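Local coordinates for putative uncharacterized protein TTHB071 (Thermus thermophilus, PDB 3AYV), which is of unknown function but folds as a zinc-binding TIM barrel of the xylose isomerase-like family, with a possible role in protection against oxidative stress, at residues Arg92-Ser97 against His185-Asp190; Pro114-Leu119 against Leu150-Gly155; Glu144-Val149 against Leu157-Asp162. All coordinates share one frame; numbering follows the deposited sequence.

Contact 1 of 3, residues Arg92-Ser97 against His185-Asp190; sequences RAVFHS and HLHLND. With ZN (zinc ion), chain E; ZN (zinc ion), chain F.
Val94 lays one methyl against the ring of His185 and the other against that of His187, inside the TIM barrel. Strands 92-96 and 185-188 are not neighbours in the sheet but face each other across the barrel interior; their axes pass 10.4 Å apart at 60°, so side chains have to span the gap. With CG1 anti to the backbone N (chi1 179°), the valine splits its branches: CG1 lies 3.9 Å from CE1 of His187, while CG2 rests obliquely against the imidazole of His185. Arg92 reaches in at the N-terminal end of strand 92-96, its chain extended from CG to NE, and runs alongside His185. The fine detail of their approach is doubtful; NH1 of Arg92 is hydrogen-bonded to the carbonyl O of Glu184.

At the C-terminal ends of the strands lie the zinc ions. His187 gives ND1 to one at 2.4 Å, in a site completed by Glu136, Asp162, Glu223 and water, and its NE2 is hydrogen-bonded to Glu27, which fixes the turn of the ring. His96 joins His55 and Glu136 on the second zinc, its NE2 2.4 Å from the metal. The two ions are 3.4 Å apart, and one water spans them, its oxygen 2.1 Å from the zinc on His96 and 2.5 Å from the zinc on His187.

Contact 2 of 3, residues Pro114-Leu119 against Leu150-Gly155; sequences PLAEAL and LEAHAG
His153 reaches from helix 147-153 to the end of helix 112-118 and donates its NE2-H to the carbonyl O of Ala116. The bond is 2.8 Å from NE2 to O and moderately bent, with an N-H...O angle of 150°; the donor sits 23° off the carbonyl plane. That oxygen lies in the last turn of its helix, where it also receives a weak bond from Leu119 N, so the imidazole adds a second, stronger grip. Around the bond the packing is close: Ala116 CB lies 3.8 Å from Ala152 CB and 4.0 Å from His153 NE2, and Leu119 CB comes in obliquely, 4.1 Å from NE2 of His153. An alanine in place of His153 would probably leave the Ala116 carbonyl without its interhelical donor and open a gap beside Leu119.

The solvent edge is looser. Ala152 is exposed and gives the contact little beyond its methyl, and His153 is itself partly exposed, whereas Ala116 and Leu119 are buried. Leu119 also packs on Phe95 of strand 92-96. Two small alanines let the helices come near, and the histidine ties them: a join between helices in the outer layer of a TIM barrel.

Contact 3 of 3, residues Glu144-Val149 against Leu157-Asp162; sequences EALRPV and LGFCFD. With ZN (zinc ion), chain F.
A right-handed beta-alpha-beta unit of the TIM barrel, strand 132-136, helix 147-153 and strand 158-162, is closed here by packing the start of the helix on the strand that follows it. Two apolar pairs do the work, and all four residues are buried. Leu146, just before the helix, brings CD1 to 3.8 Å from CE1 of Phe159, the side chains crossing at about a right angle and the methyl meeting the ring obliquely. One face of that ring has the backbone N of Phe161 over it, towards the rim. One turn along, Val149 CG1 lies 3.7 Å from CD2 of Leu157. Leu157 holds CG anti to its backbone N (chi1 -179°), which swings the isobutyl group out to the helix. Leu146 and Val149 both touch Leu135 as well, so the helix seats across two strands.

Strand alternation sends Leu157 and Phe159 outward to the helix, and Cys160 and Asp162 to the barrel interior. Asp162 OD2 binds zinc at 2.1 Å, with Glu136, His187 and Glu223 on the same ion. Its other oxygen, OD1, accepts from His165 N and caps helix 163-169, which leaves the carboxylate little freedom to turn. A hydrophobic outer strand face under a helix, with metal ligands at the strand's C-terminal end, is the layout of a TIM-barrel metal site.

Overall arrangement
Along the chain, contacts 2 and 3 both fall inside the loop closed by contact 1, and their own segments alternate. Contact 1 sits at the barrel's heart, about 2 Å from the chain's centre; contact centres lie about 11 Å apart for 1 and 3, about 18 Å for 1 and 2, and about 10 Å for 2 and 3. Contacts 1 and 3 share the sheet, strands 158-162 and 185-188 being neighbours, and both supply ligands to one zinc. Contacts 2 and 3 share helix 147-153. Phe95 of contact 1 meets Leu119 of contact 2, Leu119 in turn meeting Val149 of contact 3. Apolar side chains thus link the outer helices to the strands that carry the metal ligands.

Contact 1 of 3, residues Arg92-Ser97 against His185-Asp190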
# COMPACT_ATOMS: atom_id res chain seq x y z
N ARG A 92 1.46 -0.38 10.40
CA ARG A 92 0.53 -0.84 9.35
C ARG A 92 1.25 -1.73 8.34
O ARG A 92 2.48 -1.62 8.17
CB ARG A 92 -0.03 0.39 8.61
CG ARG A 92 -0.90 1.28 9.47
CD ARG A 92 -0.95 2.72 8.98
NE ARG A 92 -1.94 3.46 9.77
CZ ARG A 92 -2.71 4.44 9.32
NH1 ARG A 92 -2.63 4.85 8.06
NH2 ARG A 92 -3.58 5.02 10.15
N ALA A 93 0.49 -2.60 7.67
CA ALA A 93 1.05 -3.46 6.61
C ALA A 93 0.07 -3.41 5.46
O ALA A 93 -1.15 -3.63 5.66
CB ALA A 93 1.24 -4.92 7.09
N VAL A 94 0.58 -3.14 4.27
CA VAL A 94 -0.28 -2.93 3.10
C VAL A 94 -0.13 -4.12 2.17
O VAL A 94 0.98 -4.65 2.00
CB VAL A 94 0.15 -1.65 2.33
CG1 VAL A 94 -0.73 -1.44 1.09
CG2 VAL A 94 0.07 -0.41 3.24
N PHE A 95 -1.25 -4.53 1.54
CA PHE A 95 -1.20 -5.68 0.63
C PHE A 95 -2.22 -5.45 -0.49
O PHE A 95 -3.11 -4.58 -0.39
CB PHE A 95 -1.45 -7.01 1.38
CG PHE A 95 -2.90 -7.22 1.76
CD1 PHE A 95 -3.43 -6.60 2.89
CD2 PHE A 95 -3.73 -8.02 0.97
CE1 PHE A 95 -4.77 -6.74 3.22
CE2 PHE A 95 -5.09 -8.19 1.30
CZ PHE A 95 -5.61 -7.55 2.44
N HIS A 96 -2.05 -6.18 -1.60
CA HIS A 96 -2.97 -6.10 -2.73
C HIS A 96 -3.98 -7.23 -2.69
O HIS A 96 -3.72 -8.26 -2.06
CB HIS A 96 -2.19 -6.29 -4.05
CG HIS A 96 -1.25 -5.16 -4.37
ND1 HIS A 96 -0.54 -5.12 -5.55
CD2 HIS A 96 -0.93 -4.04 -3.69
CE1 HIS A 96 0.20 -4.03 -5.57
NE2 HIS A 96 -0.01 -3.36 -4.46
N SER A 97 -5.10 -7.09 -3.41
CA SER A 97 -6.12 -8.18 -3.40
C SER A 97 -5.72 -9.45 -4.16
O SER A 97 -6.31 -10.52 -3.94
CB SER A 97 -7.47 -7.67 -3.94
OG SER A 97 -7.44 -7.60 -5.37
N HIS A 185 -5.04 5.56 4.65
CA HIS A 185 -3.64 5.45 4.24
C HIS A 185 -3.67 5.80 2.77
O HIS A 185 -4.53 5.30 2.02
CB HIS A 185 -3.18 4.01 4.41
CG HIS A 185 -1.73 3.84 4.71
ND1 HIS A 185 -0.84 3.31 3.80
CD2 HIS A 185 -1.01 4.09 5.83
CE1 HIS A 185 0.36 3.23 4.35
NE2 HIS A 185 0.28 3.71 5.58
N LEU A 186 -2.78 6.68 2.34
CA LEU A 186 -2.77 7.07 0.93
C LEU A 186 -1.42 6.81 0.31
O LEU A 186 -0.38 7.11 0.92
CB LEU A 186 -3.19 8.53 0.73
CG LEU A 186 -4.71 8.65 0.89
CD1 LEU A 186 -5.05 9.12 2.29
CD2 LEU A 186 -5.38 9.50 -0.21
N HIS A 187 -1.45 6.20 -0.87
CA HIS A 187 -0.26 6.01 -1.67
C HIS A 187 -0.24 7.11 -2.71
O HIS A 187 -1.14 7.19 -3.56
CB HIS A 187 -0.26 4.63 -2.32
CG HIS A 187 0.28 3.55 -1.43
ND1 HIS A 187 0.47 2.26 -1.87
CD2 HIS A 187 0.69 3.58 -0.14
CE1 HIS A 187 0.95 1.53 -0.87
NE2 HIS A 187 1.10 2.30 0.18
N LEU A 188 0.77 7.97 -2.63
CA LEU A 188 0.81 9.19 -3.44
C LEU A 188 1.90 9.18 -4.48
O LEU A 188 3.04 8.84 -4.18
CB LEU A 188 1.01 10.40 -2.55
CG LEU A 188 -0.08 10.66 -1.49
CD1 LEU A 188 0.38 11.92 -0.73
CD2 LEU A 188 -1.41 10.90 -2.15
N ASN A 189 1.52 9.55 -5.70
CA ASN A 189 2.46 9.81 -6.79
C ASN A 189 1.64 10.38 -7.94
O ASN A 189 0.45 10.61 -7.76
CB ASN A 189 3.27 8.56 -7.17
CG ASN A 189 2.40 7.37 -7.58
OD1 ASN A 189 1.35 7.54 -8.21
ND2 ASN A 189 2.83 6.17 -7.20
N ASP A 190 2.28 10.61 -9.09
CA ASP A 190 1.54 11.03 -10.27
C ASP A 190 1.87 10.16 -11.48
O ASP A 190 2.86 9.41 -11.49
CB ASP A 190 1.75 12.53 -10.57
CG ASP A 190 0.48 13.21 -11.06
OD1 ASP A 190 -0.46 12.51 -11.51
OD2 ASP A 190 0.42 14.46 -11.06
ZN ZN E . 0.98 -1.38 -3.55
ZN ZN F . 0.38 1.93 -4.26
O HOH W 1 2.22 0.31 -3.66
O HOH W 2 2.42 -1.67 -5.52
O HOH W 3 2.03 1.72 -6.02

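Contact 2 of 3, residues Pro114-Leu119 against Leu150-Gly155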
# COMPACT_ATOMS: atom_id res chain seq x y z
N PRO A 114 -15.07 -14.53 -1.20
CA PRO A 114 -14.03 -15.54 -1.12
C PRO A 114 -12.70 -14.95 -0.64
O PRO A 114 -11.97 -15.60 0.13
CB PRO A 114 -13.93 -16.05 -2.57
CG PRO A 114 -15.37 -16.01 -3.01
CD PRO A 114 -15.85 -14.67 -2.46
N LEU A 115 -12.38 -13.73 -1.08
CA LEU A 115 -11.18 -13.05 -0.56
C LEU A 115 -11.28 -12.75 0.96
O LEU A 115 -10.34 -13.03 1.72
CB LEU A 115 -10.86 -11.77 -1.34
CG LEU A 115 -9.60 -11.02 -0.83
CD1 LEU A 115 -8.36 -11.89 -1.13
CD2 LEU A 115 -9.50 -9.68 -1.53
N ALA A 116 -12.43 -12.26 1.42
CA ALA A 116 -12.61 -11.95 2.85
C ALA A 116 -12.36 -13.21 3.66
O ALA A 116 -11.72 -13.18 4.72
CB ALA A 116 -14.02 -11.42 3.11
N GLU A 117 -12.88 -14.33 3.16
CA GLU A 117 -12.70 -15.60 3.82
C GLU A 117 -11.23 -16.04 3.82
O GLU A 117 -10.70 -16.43 4.85
CB GLU A 117 -13.60 -16.67 3.18
CG GLU A 117 -13.30 -18.08 3.70
CD GLU A 117 -14.15 -19.13 3.02
OE1 GLU A 117 -15.13 -19.60 3.64
OE2 GLU A 117 -13.83 -19.46 1.85
N ALA A 118 -10.58 -15.95 2.66
CA ALA A 118 -9.18 -16.35 2.54
C ALA A 118 -8.25 -15.48 3.40
O ALA A 118 -7.16 -15.93 3.82
CB ALA A 118 -8.75 -16.30 1.05
N LEU A 119 -8.69 -14.27 3.69
CA LEU A 119 -7.90 -13.35 4.51
C LEU A 119 -8.06 -13.61 6.01
O LEU A 119 -7.38 -12.98 6.80
CB LEU A 119 -8.29 -11.90 4.23
CG LEU A 119 -7.70 -11.35 2.92
CD1 LEU A 119 -8.39 -10.06 2.62
CD2 LEU A 119 -6.17 -11.15 3.08
N LEU A 150 -14.05 -5.18 2.92
CA LEU A 150 -13.98 -4.32 4.11
C LEU A 150 -15.15 -4.56 5.06
O LEU A 150 -14.95 -4.67 6.28
CB LEU A 150 -13.92 -2.85 3.68
CG LEU A 150 -12.77 -2.52 2.72
CD1 LEU A 150 -12.94 -1.16 2.10
CD2 LEU A 150 -11.45 -2.61 3.49
N GLU A 151 -16.36 -4.62 4.52
CA GLU A 151 -17.55 -4.76 5.38
C GLU A 151 -17.55 -6.10 6.11
O GLU A 151 -17.93 -6.17 7.28
CB GLU A 151 -18.81 -4.73 4.55
CG GLU A 151 -19.13 -3.52 3.80
CD GLU A 151 -20.45 -3.76 3.07
OE1 GLU A 151 -20.42 -4.17 1.88
OE2 GLU A 151 -21.50 -3.62 3.73
N ALA A 152 -17.18 -7.17 5.40
CA ALA A 152 -17.11 -8.49 6.01
C ALA A 152 -16.16 -8.50 7.20
O ALA A 152 -16.40 -9.21 8.20
CB ALA A 152 -16.73 -9.59 4.97
N HIS A 153 -15.11 -7.68 7.14
CA HIS A 153 -14.17 -7.66 8.24
C HIS A 153 -14.51 -6.63 9.34
O HIS A 153 -13.82 -6.57 10.38
CB HIS A 153 -12.72 -7.62 7.75
CG HIS A 153 -12.23 -8.97 7.34
ND1 HIS A 153 -11.93 -9.96 8.26
CD2 HIS A 153 -12.06 -9.53 6.11
CE1 HIS A 153 -11.56 -11.06 7.62
NE2 HIS A 153 -11.63 -10.83 6.32
N ALA A 154 -15.60 -5.90 9.12
CA ALA A 154 -16.24 -5.07 10.14
C ALA A 154 -15.26 -4.19 10.89
O ALA A 154 -15.25 -4.19 12.12
CB ALA A 154 -17.00 -5.97 11.13
N GLY A 155 -14.42 -3.46 10.16
CA GLY A 155 -13.49 -2.53 10.80
C GLY A 155 -12.11 -3.08 11.14
O GLY A 155 -11.24 -2.31 11.57

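Contact 3 of 3, residues Glu144-Val149 against Leu157-Asp162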
# COMPACT_ATOMS: atom_id res chain seq x y z
N GLU A 144 -16.57 -0.88 -5.66
CA GLU A 144 -17.62 -1.82 -5.20
C GLU A 144 -17.11 -3.24 -4.96
O GLU A 144 -17.72 -3.97 -4.19
CB GLU A 144 -18.80 -1.86 -6.17
CG GLU A 144 -18.43 -2.61 -7.44
CD GLU A 144 -19.47 -2.59 -8.52
OE1 GLU A 144 -20.57 -2.03 -8.29
OE2 GLU A 144 -19.18 -3.15 -9.61
N ALA A 145 -16.01 -3.65 -5.62
CA ALA A 145 -15.49 -4.99 -5.39
C ALA A 145 -14.66 -5.08 -4.11
O ALA A 145 -14.41 -6.17 -3.60
CB ALA A 145 -14.68 -5.46 -6.57
N LEU A 146 -14.24 -3.92 -3.59
CA LEU A 146 -13.48 -3.89 -2.33
C LEU A 146 -14.40 -3.66 -1.14
O LEU A 146 -14.13 -4.13 -0.03
CB LEU A 146 -12.41 -2.78 -2.37
CG LEU A 146 -11.32 -3.07 -3.41
CD1 LEU A 146 -10.28 -1.97 -3.34
CD2 LEU A 146 -10.68 -4.52 -3.28
N ARG A 147 -15.48 -2.92 -1.35
CA ARG A 147 -16.39 -2.60 -0.25
C ARG A 147 -16.86 -3.83 0.57
O ARG A 147 -16.83 -3.78 1.80
CB ARG A 147 -17.58 -1.78 -0.79
CG ARG A 147 -18.42 -1.14 0.32
CD ARG A 147 -19.50 -0.24 -0.26
NE ARG A 147 -18.99 1.08 -0.61
CZ ARG A 147 -18.83 2.08 0.26
NH1 ARG A 147 -19.13 1.91 1.55
NH2 ARG A 147 -18.37 3.26 -0.15
N PRO A 148 -17.29 -4.93 -0.09
CA PRO A 148 -17.72 -6.10 0.72
C PRO A 148 -16.58 -6.78 1.50
O PRO A 148 -16.83 -7.40 2.56
CB PRO A 148 -18.26 -7.07 -0.34
CG PRO A 148 -18.58 -6.18 -1.58
CD PRO A 148 -17.43 -5.21 -1.54
N VAL A 149 -15.36 -6.71 0.99
CA VAL A 149 -14.22 -7.28 1.73
C VAL A 149 -14.06 -6.51 3.04
O VAL A 149 -13.90 -7.10 4.12
CB VAL A 149 -12.89 -7.21 0.93
CG1 VAL A 149 -11.77 -7.96 1.68
CG2 VAL A 149 -13.06 -7.79 -0.49
N LEU A 157 -10.17 -4.49 8.91
CA LEU A 157 -9.36 -4.31 7.70
C LEU A 157 -9.53 -2.89 7.20
O LEU A 157 -10.65 -2.41 7.01
CB LEU A 157 -9.83 -5.29 6.63
CG LEU A 157 -9.09 -5.29 5.31
CD1 LEU A 157 -7.63 -5.69 5.55
CD2 LEU A 157 -9.83 -6.25 4.36
N GLY A 158 -8.41 -2.20 6.97
CA GLY A 158 -8.50 -0.84 6.46
C GLY A 158 -8.25 -0.81 4.96
O GLY A 158 -7.94 -1.85 4.36
N PHE A 159 -8.34 0.39 4.38
CA PHE A 159 -8.18 0.63 2.95
C PHE A 159 -7.05 1.64 2.70
O PHE A 159 -6.95 2.67 3.38
CB PHE A 159 -9.50 1.13 2.36
CG PHE A 159 -9.41 1.51 0.89
CD1 PHE A 159 -8.95 0.59 -0.05
CD2 PHE A 159 -9.76 2.80 0.46
CE1 PHE A 159 -8.82 0.93 -1.41
CE2 PHE A 159 -9.67 3.15 -0.89
CZ PHE A 159 -9.20 2.21 -1.83
N CYS A 160 -6.17 1.31 1.74
CA CYS A 160 -5.13 2.21 1.27
C CYS A 160 -5.49 2.60 -0.17
O CYS A 160 -5.60 1.72 -1.04
CB CYS A 160 -3.77 1.50 1.31
SG CYS A 160 -2.45 2.50 0.51
N PHE A 161 -5.66 3.89 -0.44
CA PHE A 161 -6.02 4.35 -1.77
C PHE A 161 -4.78 4.77 -2.54
O PHE A 161 -4.02 5.65 -2.09
CB PHE A 161 -7.00 5.53 -1.71
CG PHE A 161 -7.36 6.13 -3.07
CD1 PHE A 161 -7.71 5.33 -4.16
CD2 PHE A 161 -7.35 7.52 -3.25
CE1 PHE A 161 -8.04 5.90 -5.38
CE2 PHE A 161 -7.70 8.11 -4.45
CZ PHE A 161 -8.05 7.30 -5.54
N ASP A 162 -4.62 4.17 -3.72
CA ASP A 162 -3.62 4.56 -4.67
C ASP A 162 -4.31 5.12 -5.89
O ASP A 162 -4.88 4.36 -6.68
CB ASP A 162 -2.78 3.35 -5.06
CG ASP A 162 -1.58 3.73 -5.92
OD1 ASP A 162 -1.74 4.38 -6.97
OD2 ASP A 162 -0.46 3.41 -5.53
ZN ZN F . 0.38 1.93 -4.26
O HOH W 1 2.22 0.31 -3.66
O HOH W 3 2.03 1.72 -6.02